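Local coordinates for endoribonuclease AbiQ (Lactococcus lactis, PDB 4GLK), which cleaves RNA as the endoribonuclease toxin of a type III toxin-antitoxin system and is neutralised by its cognate antitoxin RNA, AntiQ, at residues D10-Y15 / P94-E99; H24-Y27 / A31-Y34. The protein carries 1 engineered substitution. One frame throughout, in Å; residues are numbered along the deposited sequence.

Contact 1 of 2, residues D10-Y15 / P94-E99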
ATOM      1  N   ASP A  10      10.963   9.359  -5.352  1.00 27.34           N
ATOM      2  CA  ASP A  10      10.668   9.262  -6.780  1.00 27.13           C
ATOM      3  C   ASP A  10      11.727   8.404  -7.453  1.00 31.98           C
ATOM      4  O   ASP A  10      11.400   7.616  -8.341  1.00 31.69           O
ATOM      5  CB  ASP A  10      10.598  10.672  -7.417  1.00 29.54           C
ATOM      6  CG  ASP A  10       9.406  11.546  -6.984  1.00 37.50           C
ATOM      7  OD1 ASP A  10       8.330  10.980  -6.660  1.00 38.07           O
ATOM      8  OD2 ASP A  10       9.537  12.798  -7.013  1.00 39.07           O
ATOM      9  N   GLU A  11      12.990   8.487  -6.959  1.00 29.93           N
ATOM     10  CA  GLU A  11      14.138   7.731  -7.470  1.00 29.92           C
ATOM     11  C   GLU A  11      13.969   6.224  -7.259  1.00 31.17           C
ATOM     12  O   GLU A  11      14.093   5.456  -8.217  1.00 30.85           O
ATOM     13  CB  GLU A  11      15.455   8.258  -6.869  1.00 32.14           C
ATOM     14  CG  GLU A  11      15.796   9.687  -7.295  1.00 49.33           C
ATOM     15  CD  GLU A  11      15.299  10.843  -6.434  1.00 77.24           C
ATOM     16  OE1 GLU A  11      16.027  11.860  -6.349  1.00 84.75           O
ATOM     17  OE2 GLU A  11      14.185  10.751  -5.863  1.00 64.11           O
ATOM     18  N   TYR A  12      13.644   5.801  -6.016  1.00 26.84           N
ATOM     19  CA  TYR A  12      13.390   4.402  -5.701  1.00 24.85           C
ATOM     20  C   TYR A  12      12.178   3.851  -6.479  1.00 28.54           C
ATOM     21  O   TYR A  12      12.234   2.721  -6.960  1.00 29.35           O
ATOM     22  CB  TYR A  12      13.147   4.208  -4.206  1.00 24.77           C
ATOM     23  CG  TYR A  12      12.991   2.749  -3.865  1.00 24.92           C
ATOM     24  CD1 TYR A  12      14.032   1.847  -4.058  1.00 26.86           C
ATOM     25  CD2 TYR A  12      11.764   2.249  -3.426  1.00 25.16           C
ATOM     26  CE1 TYR A  12      13.888   0.496  -3.761  1.00 27.39           C
ATOM     27  CE2 TYR A  12      11.604   0.896  -3.131  1.00 25.45           C
ATOM     28  CZ  TYR A  12      12.669   0.025  -3.301  1.00 30.57           C
ATOM     29  OH  TYR A  12      12.531  -1.303  -3.019  1.00 27.30           O
ATOM     30  N   ILE A  13      11.078   4.627  -6.573  1.00 24.53           N
ATOM     31  CA  ILE A  13       9.882   4.203  -7.326  1.00 23.75           C
ATOM     32  C   ILE A  13      10.218   4.014  -8.808  1.00 28.12           C
ATOM     33  O   ILE A  13       9.870   2.975  -9.378  1.00 28.66           O
ATOM     34  CB  ILE A  13       8.696   5.182  -7.092  1.00 25.78           C
ATOM     35  CG1 ILE A  13       8.226   5.128  -5.616  1.00 24.78           C
ATOM     36  CG2 ILE A  13       7.528   4.945  -8.075  1.00 25.42           C
ATOM     37  CD1 ILE A  13       7.561   3.787  -5.119  1.00 24.90           C
ATOM     38  N   ALA A  14      10.938   4.992  -9.409  1.00 23.95           N
ATOM     39  CA  ALA A  14      11.348   4.933 -10.818  1.00 24.90           C
ATOM     40  C   ALA A  14      12.212   3.703 -11.048  1.00 31.37           C
ATOM     41  O   ALA A  14      12.088   3.077 -12.091  1.00 31.72           O
ATOM     42  CB  ALA A  14      12.100   6.197 -11.227  1.00 25.55           C
ATOM     43  N   TYR A  15      13.030   3.325 -10.044  1.00 28.74           N
ATOM     44  CA  TYR A  15      13.886   2.150 -10.088  1.00 29.68           C
ATOM     45  C   TYR A  15      13.071   0.846 -10.048  1.00 35.87           C
ATOM     46  O   TYR A  15      13.378  -0.068 -10.816  1.00 35.98           O
ATOM     47  CB  TYR A  15      14.939   2.207  -8.986  1.00 30.80           C
ATOM     48  CG  TYR A  15      15.681   0.907  -8.754  1.00 33.41           C
ATOM     49  CD1 TYR A  15      16.811   0.581  -9.508  1.00 35.45           C
ATOM     50  CD2 TYR A  15      15.312   0.047  -7.724  1.00 34.35           C
ATOM     51  CE1 TYR A  15      17.544  -0.576  -9.244  1.00 34.98           C
ATOM     52  CE2 TYR A  15      16.038  -1.107  -7.449  1.00 35.65           C
ATOM     53  CZ  TYR A  15      17.147  -1.422  -8.218  1.00 41.05           C
ATOM     54  OH  TYR A  15      17.828  -2.578  -7.944  1.00 38.51           O
ATOM     55  N   PRO A  94       8.267  -3.625  -1.153  1.00 23.57           N
ATOM     56  CA  PRO A  94       9.295  -3.549  -0.110  1.00 23.00           C
ATOM     57  C   PRO A  94      10.050  -2.221  -0.285  1.00 26.70           C
ATOM     58  O   PRO A  94      10.401  -1.838  -1.414  1.00 26.78           O
ATOM     59  CB  PRO A  94      10.176  -4.767  -0.407  1.00 24.40           C
ATOM     60  CG  PRO A  94      10.078  -4.947  -1.879  1.00 28.16           C
ATOM     61  CD  PRO A  94       8.742  -4.408  -2.318  1.00 24.22           C
ATOM     62  N   VAL A  95      10.253  -1.489   0.814  1.00 22.38           N
ATOM     63  CA  VAL A  95      10.944  -0.200   0.742  1.00 21.74           C
ATOM     64  C   VAL A  95      12.116  -0.192   1.725  1.00 26.29           C
ATOM     65  O   VAL A  95      11.899  -0.366   2.931  1.00 23.83           O
ATOM     66  CB  VAL A  95      10.000   1.033   0.980  1.00 23.83           C
ATOM     67  CG1 VAL A  95      10.775   2.358   0.848  1.00 22.87           C
ATOM     68  CG2 VAL A  95       8.808   1.020   0.034  1.00 23.10           C
ATOM     69  N   PRO A  96      13.356   0.043   1.240  1.00 26.26           N
ATOM     70  CA  PRO A  96      14.501   0.139   2.176  1.00 26.32           C
ATOM     71  C   PRO A  96      14.308   1.365   3.063  1.00 31.04           C
ATOM     72  O   PRO A  96      13.662   2.326   2.647  1.00 28.59           O
ATOM     73  CB  PRO A  96      15.706   0.335   1.248  1.00 27.50           C
ATOM     74  CG  PRO A  96      15.227  -0.025  -0.124  1.00 31.59           C
ATOM     75  CD  PRO A  96      13.773   0.310  -0.149  1.00 26.87           C
ATOM     76  N   ASP A  97      14.825   1.317   4.291  1.00 30.56           N
ATOM     77  CA  ASP A  97      14.727   2.405   5.265  1.00 31.14           C
ATOM     78  C   ASP A  97      15.062   3.804   4.692  1.00 32.05           C
ATOM     79  O   ASP A  97      14.400   4.779   5.038  1.00 31.58           O
ATOM     80  CB  ASP A  97      15.625   2.101   6.481  1.00 34.36           C
ATOM     81  CG  ASP A  97      15.244   0.873   7.295  1.00 59.39           C
ATOM     82  OD1 ASP A  97      14.050   0.752   7.676  1.00 62.84           O
ATOM     83  OD2 ASP A  97      16.147   0.054   7.594  1.00 70.14           O
ATOM     84  N   SER A  98      16.087   3.888   3.831  1.00 26.94           N
ATOM     85  CA  SER A  98      16.577   5.138   3.233  1.00 27.00           C
ATOM     86  C   SER A  98      15.610   5.842   2.292  1.00 31.17           C
ATOM     87  O   SER A  98      15.715   7.062   2.111  1.00 32.64           O
ATOM     88  CB  SER A  98      17.886   4.886   2.495  1.00 29.06           C
ATOM     89  OG  SER A  98      17.676   4.008   1.401  1.00 37.68           O
ATOM     90  N   GLU A  99      14.697   5.081   1.665  1.00 26.88           N
ATOM     91  CA  GLU A  99      13.766   5.612   0.661  1.00 25.45           C
ATOM     92  C   GLU A  99      12.390   5.942   1.204  1.00 26.02           C
ATOM     93  O   GLU A  99      11.543   6.455   0.482  1.00 23.95           O
ATOM     94  CB  GLU A  99      13.719   4.649  -0.555  1.00 26.86           C
ATOM     95  CG  GLU A  99      15.099   4.325  -1.129  1.00 35.15           C
ATOM     96  CD  GLU A  99      16.015   5.510  -1.400  1.00 61.92           C
ATOM     97  OE1 GLU A  99      17.074   5.600  -0.738  1.00 56.01           O
ATOM     98  OE2 GLU A  99      15.678   6.349  -2.270  1.00 54.00           O
TER
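The ring of Tyr12 takes Pro96 CD over one face and the carbonyl oxygen of Pro94 at its edge, and Tyr165 of helix 155-166 meets it edge-to-face. Pro96 CD sits 3.7 Å from the Tyr12 ring centroid, a CH-pi contact shifted toward the hydroxyl-bearing rim, where Pro96 CD comes within 3.4 Å of Tyr12 CZ. At the rim, Tyr12 OH donates a 2.7 Å hydrogen bond to Pro94 O, the donor standing 32° out of the carbonyl plane. This bond fixes the far end of a buried ring. Near the root of the side chain, Glu99 CG lies 3.6 Å from Tyr12 CB, and the carboxylate plane is turned 53° from the ring. A chi1 of -176° swings the Tyr12 ring away from its own backbone N and across from the helix to the loop. The bend of the Glu99 chain at chi2 goes with its carboxylate turning back, OE1 taking the hydroxyl of Ser98 through its anti lone pair at 2.7 Å from Ser98 OG, while OE2 is hydrogen-bonded to Thr9 OG1. The arrangement is buried packing of helix against loop in the ToxN family fold, of the SH3 clan: helix 10-16 lies against the loop that joins strands 79-94 and 100-102 of the antiparallel sheet.

Contact 2 of 2, residues H24-Y27 / A31-Y34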
ATOM      1  N   HIS A  24       2.964   1.668  -8.447  1.00 28.27           N
ATOM      2  CA  HIS A  24       2.254   2.926  -8.686  1.00 28.43           C
ATOM      3  C   HIS A  24       3.124   4.023  -9.199  1.00 29.22           C
ATOM      4  O   HIS A  24       4.204   4.266  -8.655  1.00 27.26           O
ATOM      5  CB  HIS A  24       1.470   3.385  -7.443  1.00 30.57           C
ATOM      6  CG  HIS A  24       0.156   2.678  -7.254  1.00 34.58           C
ATOM      7  ND1 HIS A  24      -0.967   3.357  -6.835  1.00 36.62           N
ATOM      8  CD2 HIS A  24      -0.159   1.372  -7.429  1.00 36.29           C
ATOM      9  CE1 HIS A  24      -1.927   2.455  -6.767  1.00 36.26           C
ATOM     10  NE2 HIS A  24      -1.485   1.242  -7.108  1.00 36.43           N
ATOM     11  N   TYR A  25       2.676   4.660 -10.290  1.00 25.36           N
ATOM     12  CA  TYR A  25       3.396   5.776 -10.848  1.00 25.30           C
ATOM     13  C   TYR A  25       3.316   6.943  -9.882  1.00 30.80           C
ATOM     14  O   TYR A  25       2.269   7.187  -9.268  1.00 29.43           O
ATOM     15  CB  TYR A  25       2.836   6.208 -12.231  1.00 26.11           C
ATOM     16  CG  TYR A  25       3.579   7.406 -12.779  1.00 26.46           C
ATOM     17  CD1 TYR A  25       4.815   7.260 -13.396  1.00 28.74           C
ATOM     18  CD2 TYR A  25       3.124   8.702 -12.534  1.00 26.50           C
ATOM     19  CE1 TYR A  25       5.555   8.369 -13.809  1.00 29.11           C
ATOM     20  CE2 TYR A  25       3.860   9.816 -12.933  1.00 26.58           C
ATOM     21  CZ  TYR A  25       5.066   9.642 -13.583  1.00 32.44           C
ATOM     22  OH  TYR A  25       5.771  10.731 -14.026  1.00 30.65           O
ATOM     23  N   GLN A  26       4.439   7.652  -9.748  1.00 28.78           N
ATOM     24  CA  GLN A  26       4.504   8.879  -8.984  1.00 29.99           C
ATOM     25  C   GLN A  26       5.614   9.786  -9.502  1.00 41.75           C
ATOM     26  O   GLN A  26       6.583   9.301 -10.089  1.00 42.86           O
ATOM     27  CB  GLN A  26       4.687   8.616  -7.478  1.00 30.43           C
ATOM     28  CG  GLN A  26       6.106   8.196  -7.126  1.00 27.26           C
ATOM     29  CD  GLN A  26       6.336   8.087  -5.663  1.00 36.11           C
ATOM     30  OE1 GLN A  26       5.691   7.299  -4.978  1.00 32.58           O
ATOM     31  NE2 GLN A  26       7.347   8.790  -5.186  1.00 21.83           N
ATOM     32  N   TYR A  27       5.466  11.095  -9.262  1.00 42.51           N
ATOM     33  CA  TYR A  27       6.454  12.145  -9.485  1.00 45.32           C
ATOM     34  C   TYR A  27       6.011  13.433  -8.830  1.00 53.03           C
ATOM     35  O   TYR A  27       4.852  13.805  -8.981  1.00 53.44           O
ATOM     36  CB  TYR A  27       6.839  12.377 -10.956  1.00 48.20           C
ATOM     37  CG  TYR A  27       8.187  13.072 -11.040  1.00 51.90           C
ATOM     38  CD1 TYR A  27       9.371  12.363 -10.855  1.00 53.81           C
ATOM     39  CD2 TYR A  27       8.272  14.456 -11.187  1.00 53.11           C
ATOM     40  CE1 TYR A  27      10.606  13.008 -10.833  1.00 54.58           C
ATOM     41  CE2 TYR A  27       9.505  15.106 -11.206  1.00 54.08           C
ATOM     42  CZ  TYR A  27      10.668  14.381 -11.014  1.00 61.83           C
ATOM     43  OH  TYR A  27      11.886  15.013 -11.024  1.00 63.01           O
ATOM     44  N   ALA A  31       2.054  12.327  -6.681  1.00 52.98           N
ATOM     45  CA  ALA A  31       2.613  11.495  -5.612  1.00 51.02           C
ATOM     46  C   ALA A  31       1.668  10.485  -4.962  1.00 50.30           C
ATOM     47  O   ALA A  31       0.466  10.740  -4.861  1.00 51.70           O
ATOM     48  CB  ALA A  31       3.268  12.370  -4.556  1.00 51.78           C
ATOM     49  N   SER A  32       2.226   9.340  -4.525  1.00 39.61           N
ATOM     50  CA  SER A  32       1.495   8.242  -3.911  1.00 37.14           C
ATOM     51  C   SER A  32       1.633   8.226  -2.386  1.00 35.88           C
ATOM     52  O   SER A  32       2.724   8.433  -1.863  1.00 35.74           O
ATOM     53  CB  SER A  32       1.992   6.917  -4.473  1.00 40.83           C
ATOM     54  OG  SER A  32       1.617   6.738  -5.828  1.00 52.55           O
ATOM     55  N   THR A  33       0.531   7.994  -1.681  1.00 28.64           N
ATOM     56  CA  THR A  33       0.579   7.859  -0.225  1.00 26.52           C
ATOM     57  C   THR A  33       0.554   6.391   0.088  1.00 25.93           C
ATOM     58  O   THR A  33      -0.239   5.633  -0.474  1.00 23.18           O
ATOM     59  CB  THR A  33      -0.395   8.755   0.562  1.00 31.24           C
ATOM     60  OG1 THR A  33      -1.202   7.979   1.458  1.00 39.83           O
ATOM     61  CG2 THR A  33      -1.214   9.655  -0.308  1.00 21.29           C
ATOM     62  N   TYR A  34       1.501   5.992   0.914  1.00 22.91           N
ATOM     63  CA  TYR A  34       1.717   4.626   1.333  1.00 22.15           C
ATOM     64  C   TYR A  34       1.442   4.526   2.816  1.00 27.28           C
ATOM     65  O   TYR A  34       1.572   5.512   3.548  1.00 26.23           O
ATOM     66  CB  TYR A  34       3.186   4.231   1.046  1.00 23.14           C
ATOM     67  CG  TYR A  34       3.438   3.901  -0.406  1.00 24.49           C
ATOM     68  CD1 TYR A  34       3.765   4.887  -1.325  1.00 25.51           C
ATOM     69  CD2 TYR A  34       3.318   2.590  -0.868  1.00 24.85           C
ATOM     70  CE1 TYR A  34       3.957   4.588  -2.671  1.00 26.49           C
ATOM     71  CE2 TYR A  34       3.525   2.277  -2.204  1.00 25.60           C
ATOM     72  CZ  TYR A  34       3.844   3.277  -3.104  1.00 30.48           C
ATOM     73  OH  TYR A  34       4.035   2.949  -4.421  1.00 30.64           O
TER
HETATM   74  O   HOH W   1       2.878   0.618  -5.668  1.00 19.10           O
HETATM   75  O   HOH W   2       4.297   5.019  -5.867  1.00 26.89           O
HETATM   76  O   HOH W   3      -0.957   5.712  -5.629  1.00 32.55           O
HETATM   77  O   HOH W   4       0.229   8.204  -7.708  1.00 33.28           O
HETATM   78  O   HOH W   5       5.264   7.872  -2.518  1.00 21.85           O
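In the loop that leads into strand 33-40 of the ToxN antiparallel sheet, His24 and Gln26 face Ser32 and Tyr34 in a bend held largely through water. Direct contact is loose: His24 CB lies 3.7 Å from Ser32 OG, and Gln26 OE1 stands 3.8 Å from Ser32 CB and at the edge of the Tyr34 ring, with the amide turned 45° from that ring. Water 2 is the hub. It donates to His24 O and to Gln26 OE1 (2.8 Å from the water oxygen), takes a weak bond from Ser32 OG, and accepts from Tyr34 OH at a doubtfully short 2.5 Å from the water oxygen. A chi1 of 75° and a straight run from CG onward carry Gln26 OE1 to this water and to water 5, which also donates to Ser32 O. The other end of the amide, NE2, hydrogen-bonds to Val8 O and to Asp10 of helix 10-16, so both ends are held. Ser32 OG accepts from waters 3 and 4 at 2.8 Å from each water oxygen; these reach on to His24 ND1 and Tyr25 O. The buried Tyr34 hydroxyl has two water partners, its OH accepting from water 1, 2.9 Å away, while water 2 lies in the plane of the ring.

How the contacts relate
From the N terminus, strand 4-8 runs into helix 10-16, whose residues 10-15 form one side of contact 1. The chain then passes through loop 24-27, and within a few residues contact 2 closes a short turn against 31-34, which leads into strand 33-40. Only after strands 45-52, 71-76 and 79-94 does loop 94-99 return to the helix and close contact 1, a span that encloses contact 2 entirely. The two also touch: Ile13 CG2 packs 3.4 Å from His24 O, and Ile13 CG1 lies equally near Gln26 OE1. Helix 10-16 is therefore shared, packing on loop 94-99 through Tyr12 and on loop 24-27 through Asp10 and Ile13.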